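Local coordinates for protein Baccell_00875 (Bacteroides cellulosilyticus DSM 14838, PDB 5NO8) that probably acts as a polysaccharide lyase that removes the L-rhamnose caps linked to glucuronic acid on complex arabinogalactan proteins, at residues A[388-392]-A[393-397]; A[424-427]-A[428-432]; A[444-448]-A[449-453]. All coordinates share one frame; numbering follows the deposited sequence.

The three contacts follow one another along the chain in the helical part of the protein. Interaction 1 leads into helix 396-409, interaction 2 ends helix 412-429, and interaction 3 leads into helix 448-465. Centres of interactions 1 and 3 lie about 10 Å apart, and two salt bridges join them, Glu-394 to Arg-447 and Asp-388 to Arg-445. Interaction 2, centred about 14 Å from interaction 1, meets it by packing: Leu-429 and Phe-424 lie against the 391-392 backbone. Interactions 2 and 3 do not touch, their nearest atoms being about 6 Å apart. Segment 388-397 thus joins the loop entering one helix, by salt bridges and packing, to the end of another, by packing.

Interaction 1: residues A[388-392]-A[393-397]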
# COMPACT_ATOMS: atom_id res chain seq x y z
N ASP A 388 16.60 -1.40 -12.12
CA ASP A 388 15.15 -1.46 -11.92
C ASP A 388 14.34 -0.84 -13.08
O ASP A 388 13.11 -0.82 -13.01
CB ASP A 388 14.76 -0.85 -10.57
CG ASP A 388 15.18 -1.74 -9.39
OD1 ASP A 388 14.99 -2.97 -9.44
OD2 ASP A 388 15.71 -1.18 -8.39
N ARG A 389 15.01 -0.38 -14.13
CA ARG A 389 14.36 0.13 -15.33
C ARG A 389 14.86 -0.63 -16.57
O ARG A 389 14.78 -0.12 -17.70
CB ARG A 389 14.61 1.63 -15.46
CG ARG A 389 14.03 2.45 -14.30
CD ARG A 389 14.75 3.78 -14.08
NE ARG A 389 14.11 4.51 -12.99
CZ ARG A 389 14.28 4.26 -11.69
NH1 ARG A 389 15.13 3.31 -11.27
NH2 ARG A 389 13.59 4.98 -10.78
N ASP A 390 15.33 -1.86 -16.36
CA ASP A 390 15.94 -2.63 -17.43
C ASP A 390 14.90 -3.54 -18.10
O ASP A 390 13.71 -3.46 -17.79
CB ASP A 390 17.24 -3.33 -16.94
CG ASP A 390 17.01 -4.58 -16.09
OD1 ASP A 390 15.88 -5.08 -15.84
OD2 ASP A 390 18.05 -5.09 -15.60
N GLU A 391 15.37 -4.38 -19.01
CA GLU A 391 14.54 -5.13 -19.94
C GLU A 391 14.11 -6.52 -19.45
O GLU A 391 13.50 -7.29 -20.20
CB GLU A 391 15.27 -5.21 -21.30
CG GLU A 391 16.61 -5.95 -21.28
CD GLU A 391 17.83 -5.06 -21.07
OE1 GLU A 391 17.74 -4.03 -20.33
OE2 GLU A 391 18.90 -5.41 -21.63
N GLY A 392 14.40 -6.85 -18.18
CA GLY A 392 14.03 -8.14 -17.61
C GLY A 392 13.43 -7.96 -16.23
O GLY A 392 12.72 -6.96 -15.98
N ALA A 393 13.72 -8.90 -15.33
CA ALA A 393 13.27 -8.86 -13.94
C ALA A 393 11.74 -8.69 -13.86
O ALA A 393 11.01 -9.48 -14.48
CB ALA A 393 14.02 -7.78 -13.16
N GLU A 394 11.25 -7.67 -13.17
CA GLU A 394 9.81 -7.54 -12.98
C GLU A 394 9.05 -7.28 -14.29
O GLU A 394 7.82 -7.43 -14.30
CB GLU A 394 9.49 -6.37 -12.03
CG GLU A 394 9.70 -6.63 -10.56
CD GLU A 394 11.12 -6.41 -10.06
OE1 GLU A 394 12.09 -6.28 -10.87
OE2 GLU A 394 11.26 -6.36 -8.82
N ARG A 395 9.74 -6.85 -15.34
CA ARG A 395 9.10 -6.64 -16.67
C ARG A 395 8.59 -7.95 -17.31
O ARG A 395 7.76 -7.89 -18.22
CB ARG A 395 10.01 -5.91 -17.65
CG ARG A 395 10.00 -4.38 -17.61
CD ARG A 395 10.34 -3.79 -16.26
NE ARG A 395 11.72 -4.09 -15.87
CZ ARG A 395 12.23 -3.90 -14.66
NH1 ARG A 395 11.48 -3.37 -13.68
NH2 ARG A 395 13.50 -4.23 -14.41
N LEU A 396 9.04 -9.10 -16.81
CA LEU A 396 8.41 -10.41 -17.11
C LEU A 396 6.89 -10.45 -16.93
O LEU A 396 6.22 -11.22 -17.62
CB LEU A 396 9.05 -11.55 -16.32
CG LEU A 396 10.31 -12.20 -16.91
CD1 LEU A 396 9.89 -13.13 -18.06
CD2 LEU A 396 11.35 -11.21 -17.40
N GLY A 397 6.35 -9.65 -16.01
CA GLY A 397 4.93 -9.60 -15.80
C GLY A 397 4.14 -9.24 -17.04
O GLY A 397 3.03 -9.74 -17.19
O HOH W 1 13.75 -4.40 -11.40
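Arg-395 reaches back from the 3-10 turn that leads into helix 396-409 to Asp-390, whose carboxylate forms an Asx turn in the preceding loop. The salt bridge runs from NH2 of Arg-395 to OD1 of Asp-390, 2.9 Å away, with the oxygen almost in the guanidinium plane; the carboxylate is turned 73° from that plane and is met from above its own. The same OD1 accepts the backbone N of Gly-392 at 3.3 Å, closing the Asx turn from the opposite face. Aspartate suits this place because its short side chain can fold back on its own backbone; CG sits between N and the carbonyl carbon, chi1 77°, while OD2 is held by Ser-438.

Hydrogen bonds to the backbone complete the grip. Bends at chi2 and chi3 curl the arginine over the turn, where NE gives a weak bond to O of Asp-390 (2.8 Å). The backbone N of Arg-395 donates to O of Gly-392 at 3.0 Å. A side-chain oxygen, OD1 of Asn-678, takes NH1.

Carbon packing is slight: CD2 of Leu-396 rests 4.0 Å from C of Gly-392.

A water bridges two acids, donating to OD1 of Asp-388 and OE1 of Glu-394, whose other oxygens are held by Asn-385 and Arg-447, while accepting from NH2 of Arg-395 at 3.0 Å.

Interaction 2: residues A[424-427]-A[428-432]; sequences FVRR and KLQTD
Arg-426 and Gln-430, four residues apart across the end of helix 412-429, cross at about a right angle, with guanidinium and amide planes 84° apart. The arginine runs past the helix end: CG is anti to the backbone N (chi1 180°), and a bend at chi2 turns the chain toward the departing loop. There NH1 donates to OE1 of Gln-430 at 3.2 Å, coming from above the amide plane, and also to O of Thr-431 at 3.0 Å. NH2 makes the straightest of these bonds, to O of Asp-432 (3.1 Å), which lies in the guanidinium plane. Few side chains but arginine have the N-H groups and length for three acceptors on successive residues. Both ends of the Gln-430 amide are used: OE1 also accepts from OH of Tyr-458 in helix 448-465, and NE2 bonds to Thr-436 and Thr-477, while Tyr-434 makes a cation-pi contact with Arg-426.

The ring of Phe-424 is met obliquely, on one side of its plane, by two aliphatic chains. Its CE2 meets CD1 of Leu-429 at 3.6 Å, and its CD1 meets CB of Lys-428 at 3.8 Å, the lysine crossing the phenylalanine nearly perpendicularly. O of Phe-424 accepts N of Lys-428 at 2.8 Å and, weakly, N of Leu-429, in keeping with the wider pi-type turn here. This is a helix C-terminus whose departing carbonyls are bound by an arginine's guanidinium.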
# COMPACT_ATOMS: atom_id res chain seq x y z
N PHE A 424 13.40 -13.99 -26.82
CA PHE A 424 14.25 -12.97 -26.20
C PHE A 424 14.68 -13.38 -24.79
O PHE A 424 15.86 -13.28 -24.45
CB PHE A 424 13.56 -11.58 -26.16
CG PHE A 424 14.10 -10.67 -25.09
CD1 PHE A 424 15.30 -9.99 -25.28
CD2 PHE A 424 13.42 -10.52 -23.87
CE1 PHE A 424 15.81 -9.16 -24.28
CE2 PHE A 424 13.93 -9.71 -22.87
CZ PHE A 424 15.12 -9.02 -23.07
N VAL A 425 13.74 -13.85 -23.97
CA VAL A 425 14.06 -14.24 -22.61
C VAL A 425 15.07 -15.41 -22.58
O VAL A 425 16.09 -15.35 -21.86
CB VAL A 425 12.81 -14.60 -21.80
CG1 VAL A 425 13.17 -15.13 -20.42
CG2 VAL A 425 11.90 -13.38 -21.68
N ARG A 426 14.75 -16.46 -23.31
CA ARG A 426 15.57 -17.67 -23.31
C ARG A 426 16.98 -17.42 -23.85
O ARG A 426 17.96 -17.88 -23.26
CB ARG A 426 14.87 -18.79 -24.10
CG ARG A 426 15.62 -20.10 -24.19
CD ARG A 426 15.73 -20.82 -22.85
NE ARG A 426 16.77 -21.87 -22.94
CZ ARG A 426 17.91 -21.93 -22.23
NH1 ARG A 426 18.21 -21.04 -21.28
NH2 ARG A 426 18.75 -22.94 -22.46
N ARG A 427 17.07 -16.67 -24.94
CA ARG A 427 18.35 -16.48 -25.62
C ARG A 427 19.16 -15.32 -25.06
O ARG A 427 20.38 -15.44 -24.99
CB ARG A 427 18.14 -16.26 -27.12
CG ARG A 427 17.56 -17.47 -27.83
CD ARG A 427 17.18 -17.12 -29.25
NE ARG A 427 16.63 -18.29 -29.94
CZ ARG A 427 16.11 -18.29 -31.17
NH1 ARG A 427 16.04 -17.17 -31.89
NH2 ARG A 427 15.63 -19.43 -31.66
N LYS A 428 18.52 -14.21 -24.69
CA LYS A 428 19.24 -13.01 -24.26
C LYS A 428 19.34 -12.82 -22.75
O LYS A 428 20.34 -12.27 -22.27
CB LYS A 428 18.64 -11.76 -24.88
CG LYS A 428 18.65 -11.76 -26.40
CD LYS A 428 20.06 -11.52 -26.94
CE LYS A 428 20.04 -11.25 -28.44
NZ LYS A 428 19.51 -12.43 -29.18
N LEU A 429 18.32 -13.24 -21.99
CA LEU A 429 18.34 -13.08 -20.54
C LEU A 429 18.85 -14.30 -19.79
O LEU A 429 19.18 -14.19 -18.60
CB LEU A 429 16.96 -12.70 -20.00
CG LEU A 429 16.37 -11.39 -20.49
CD1 LEU A 429 15.06 -11.15 -19.75
CD2 LEU A 429 17.31 -10.21 -20.34
N GLN A 430 18.89 -15.46 -20.44
CA GLN A 430 19.38 -16.66 -19.79
C GLN A 430 20.69 -17.14 -20.46
O GLN A 430 20.96 -16.80 -21.61
CB GLN A 430 18.33 -17.75 -19.80
CG GLN A 430 17.13 -17.50 -18.89
CD GLN A 430 16.33 -18.77 -18.66
OE1 GLN A 430 15.94 -19.44 -19.62
NE2 GLN A 430 16.11 -19.14 -17.40
N THR A 431 21.49 -17.88 -19.70
CA THR A 431 22.63 -18.62 -20.26
C THR A 431 22.08 -19.96 -20.71
O THR A 431 20.96 -20.33 -20.36
CB THR A 431 23.74 -18.89 -19.21
OG1 THR A 431 23.25 -19.79 -18.20
CG2 THR A 431 24.21 -17.61 -18.55
N ASP A 432 22.90 -20.73 -21.43
CA ASP A 432 22.50 -22.07 -21.85
C ASP A 432 22.14 -22.97 -20.64
O ASP A 432 21.24 -23.79 -20.74
CB ASP A 432 23.59 -22.73 -22.72
CG ASP A 432 23.00 -23.61 -23.83
OD1 ASP A 432 22.30 -23.06 -24.70
OD2 ASP A 432 23.24 -24.84 -23.84

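Interaction 3: residues A[444-448]-A[449-453]; sequences NRNRG and YNYMW
Arg-447 and Asn-450 meet where the loop 444-448 runs into helix 448-465, and hydrogen bonds fasten the two across its first turn. The backbone N of Asn-450 donates to O of Arg-447 at 3.1 Å, and N of Tyr-451 to O of Gly-448 at 3.3 Å. From the side chain, NH2 of Arg-447 adds a weak bond to OD1 of Asn-450, 3.0 Å long, the amide and guanidinium planes standing 80° apart. Asparagine suits this place because its two ends do different work: OD1 faces the arginine, ND2 donates to two waters. One of these, 2.7 Å from ND2, also donates to O of Arg-445 and accepts from N of Arg-447; the other accepts from NE of Arg-445.

Packing against the flat guanidinium comes next. Arg-447 stretches out with CG anti to its own N (chi1 169°) and its chain extended to NE, which brings the guanidinium between two groups. CB of Tyr-449 lies over one face, toward its rim, and NH2 of Arg-445 stands 3.5 Å above the centre of the other. CD2 of the Tyr-449 ring meets NE of Arg-447 obliquely at 3.6 Å. NH2 of Arg-447 comes to the edge of the Trp-453 ring, 3.9 Å from CZ3.

Salt bridges hold the guanidinium. Glu-394 takes NH1 of Arg-447, Glu-537 takes NE, and Arg-445 pairs with Asp-388, so the close approach of the two arginines is probably balanced. A methionine in place of Arg-447 would probably leave Glu-394 and Glu-537 without their shared cation and the OD1 of Asn-450 without this donor. The whole is a helix N-terminus tied to the preceding loop by an arginine that Glu-394 and Glu-537 hold from outside.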
# COMPACT_ATOMS: atom_id res chain seq x y z
N ASN A 444 25.08 -7.58 -15.01
CA ASN A 444 24.40 -7.06 -13.82
C ASN A 444 23.95 -8.21 -12.90
O ASN A 444 24.39 -9.35 -13.07
CB ASN A 444 23.25 -6.12 -14.23
CG ASN A 444 23.17 -4.91 -13.34
OD1 ASN A 444 22.86 -5.02 -12.14
ND2 ASN A 444 23.47 -3.75 -13.90
N ARG A 445 23.10 -7.92 -11.92
CA ARG A 445 22.87 -8.83 -10.81
C ARG A 445 22.19 -10.17 -11.19
O ARG A 445 21.34 -10.24 -12.10
CB ARG A 445 22.10 -8.13 -9.68
CG ARG A 445 20.64 -7.85 -9.99
CD ARG A 445 20.00 -6.93 -8.97
NE ARG A 445 18.66 -6.49 -9.40
CZ ARG A 445 17.91 -5.59 -8.77
NH1 ARG A 445 18.34 -4.99 -7.66
NH2 ARG A 445 16.70 -5.26 -9.26
N ASN A 446 22.57 -11.22 -10.45
CA ASN A 446 21.97 -12.52 -10.56
C ASN A 446 21.09 -12.63 -9.32
O ASN A 446 21.58 -12.85 -8.22
CB ASN A 446 23.07 -13.60 -10.63
CG ASN A 446 22.52 -15.01 -10.74
OD1 ASN A 446 21.33 -15.23 -10.90
ND2 ASN A 446 23.41 -15.99 -10.66
N ARG A 447 19.78 -12.47 -9.51
CA ARG A 447 18.83 -12.20 -8.41
C ARG A 447 17.73 -13.25 -8.39
O ARG A 447 17.10 -13.50 -9.41
CB ARG A 447 18.26 -10.80 -8.65
CG ARG A 447 17.07 -10.35 -7.83
CD ARG A 447 16.54 -9.08 -8.46
NE ARG A 447 15.50 -8.40 -7.70
CZ ARG A 447 14.41 -7.81 -8.23
NH1 ARG A 447 13.56 -7.17 -7.43
NH2 ARG A 447 14.15 -7.87 -9.55
N GLY A 448 17.46 -13.83 -7.22
CA GLY A 448 16.59 -15.01 -7.12
C GLY A 448 15.16 -14.79 -7.57
O GLY A 448 14.53 -15.69 -8.10
N TYR A 449 14.66 -13.58 -7.34
CA TYR A 449 13.30 -13.19 -7.73
C TYR A 449 13.08 -13.43 -9.22
O TYR A 449 12.02 -13.91 -9.63
CB TYR A 449 13.05 -11.69 -7.43
CG TYR A 449 12.92 -11.34 -5.95
CD1 TYR A 449 11.77 -11.69 -5.24
CD2 TYR A 449 13.91 -10.60 -5.28
CE1 TYR A 449 11.62 -11.36 -3.90
CE2 TYR A 449 13.75 -10.24 -3.93
CZ TYR A 449 12.60 -10.63 -3.25
OH TYR A 449 12.40 -10.32 -1.93
N ASN A 450 14.10 -13.12 -10.02
CA ASN A 450 13.94 -13.10 -11.47
C ASN A 450 13.65 -14.48 -12.03
O ASN A 450 12.96 -14.59 -13.05
CB ASN A 450 15.17 -12.51 -12.16
CG ASN A 450 15.45 -11.07 -11.76
OD1 ASN A 450 14.60 -10.40 -11.16
ND2 ASN A 450 16.63 -10.58 -12.13
N TYR A 451 14.13 -15.53 -11.36
CA TYR A 451 13.97 -16.91 -11.84
C TYR A 451 12.53 -17.40 -11.77
O TYR A 451 12.10 -18.20 -12.62
CB TYR A 451 14.82 -17.87 -11.00
CG TYR A 451 16.30 -17.73 -11.23
CD1 TYR A 451 17.00 -16.62 -10.76
CD2 TYR A 451 17.02 -18.72 -11.93
CE1 TYR A 451 18.36 -16.48 -10.97
CE2 TYR A 451 18.39 -18.60 -12.14
CZ TYR A 451 19.06 -17.48 -11.65
OH TYR A 451 20.41 -17.33 -11.86
N MET A 452 11.80 -16.99 -10.73
CA MET A 452 10.40 -17.41 -10.56
C MET A 452 9.53 -16.90 -11.68
O MET A 452 8.63 -17.59 -12.14
CB MET A 452 9.83 -16.90 -9.25
CG MET A 452 10.56 -17.36 -8.00
SD MET A 452 10.87 -19.15 -7.96
CE MET A 452 12.48 -19.25 -8.72
N TRP A 453 9.81 -15.67 -12.09
CA TRP A 453 8.99 -14.98 -13.09
C TRP A 453 9.30 -15.51 -14.48
O TRP A 453 8.39 -15.70 -15.29
CB TRP A 453 9.20 -13.47 -13.01
CG TRP A 453 8.87 -12.90 -11.66
CD1 TRP A 453 7.88 -13.31 -10.80
CD2 TRP A 453 9.56 -11.84 -11.00
NE1 TRP A 453 7.90 -12.55 -9.67
CE2 TRP A 453 8.93 -11.64 -9.76
CE3 TRP A 453 10.65 -11.03 -11.34
CZ2 TRP A 453 9.35 -10.65 -8.85
CZ3 TRP A 453 11.08 -10.06 -10.44
CH2 TRP A 453 10.41 -9.88 -9.21
O HOH W 2 17.53 -7.72 -11.81
O HOH W 3 19.04 -11.86 -12.24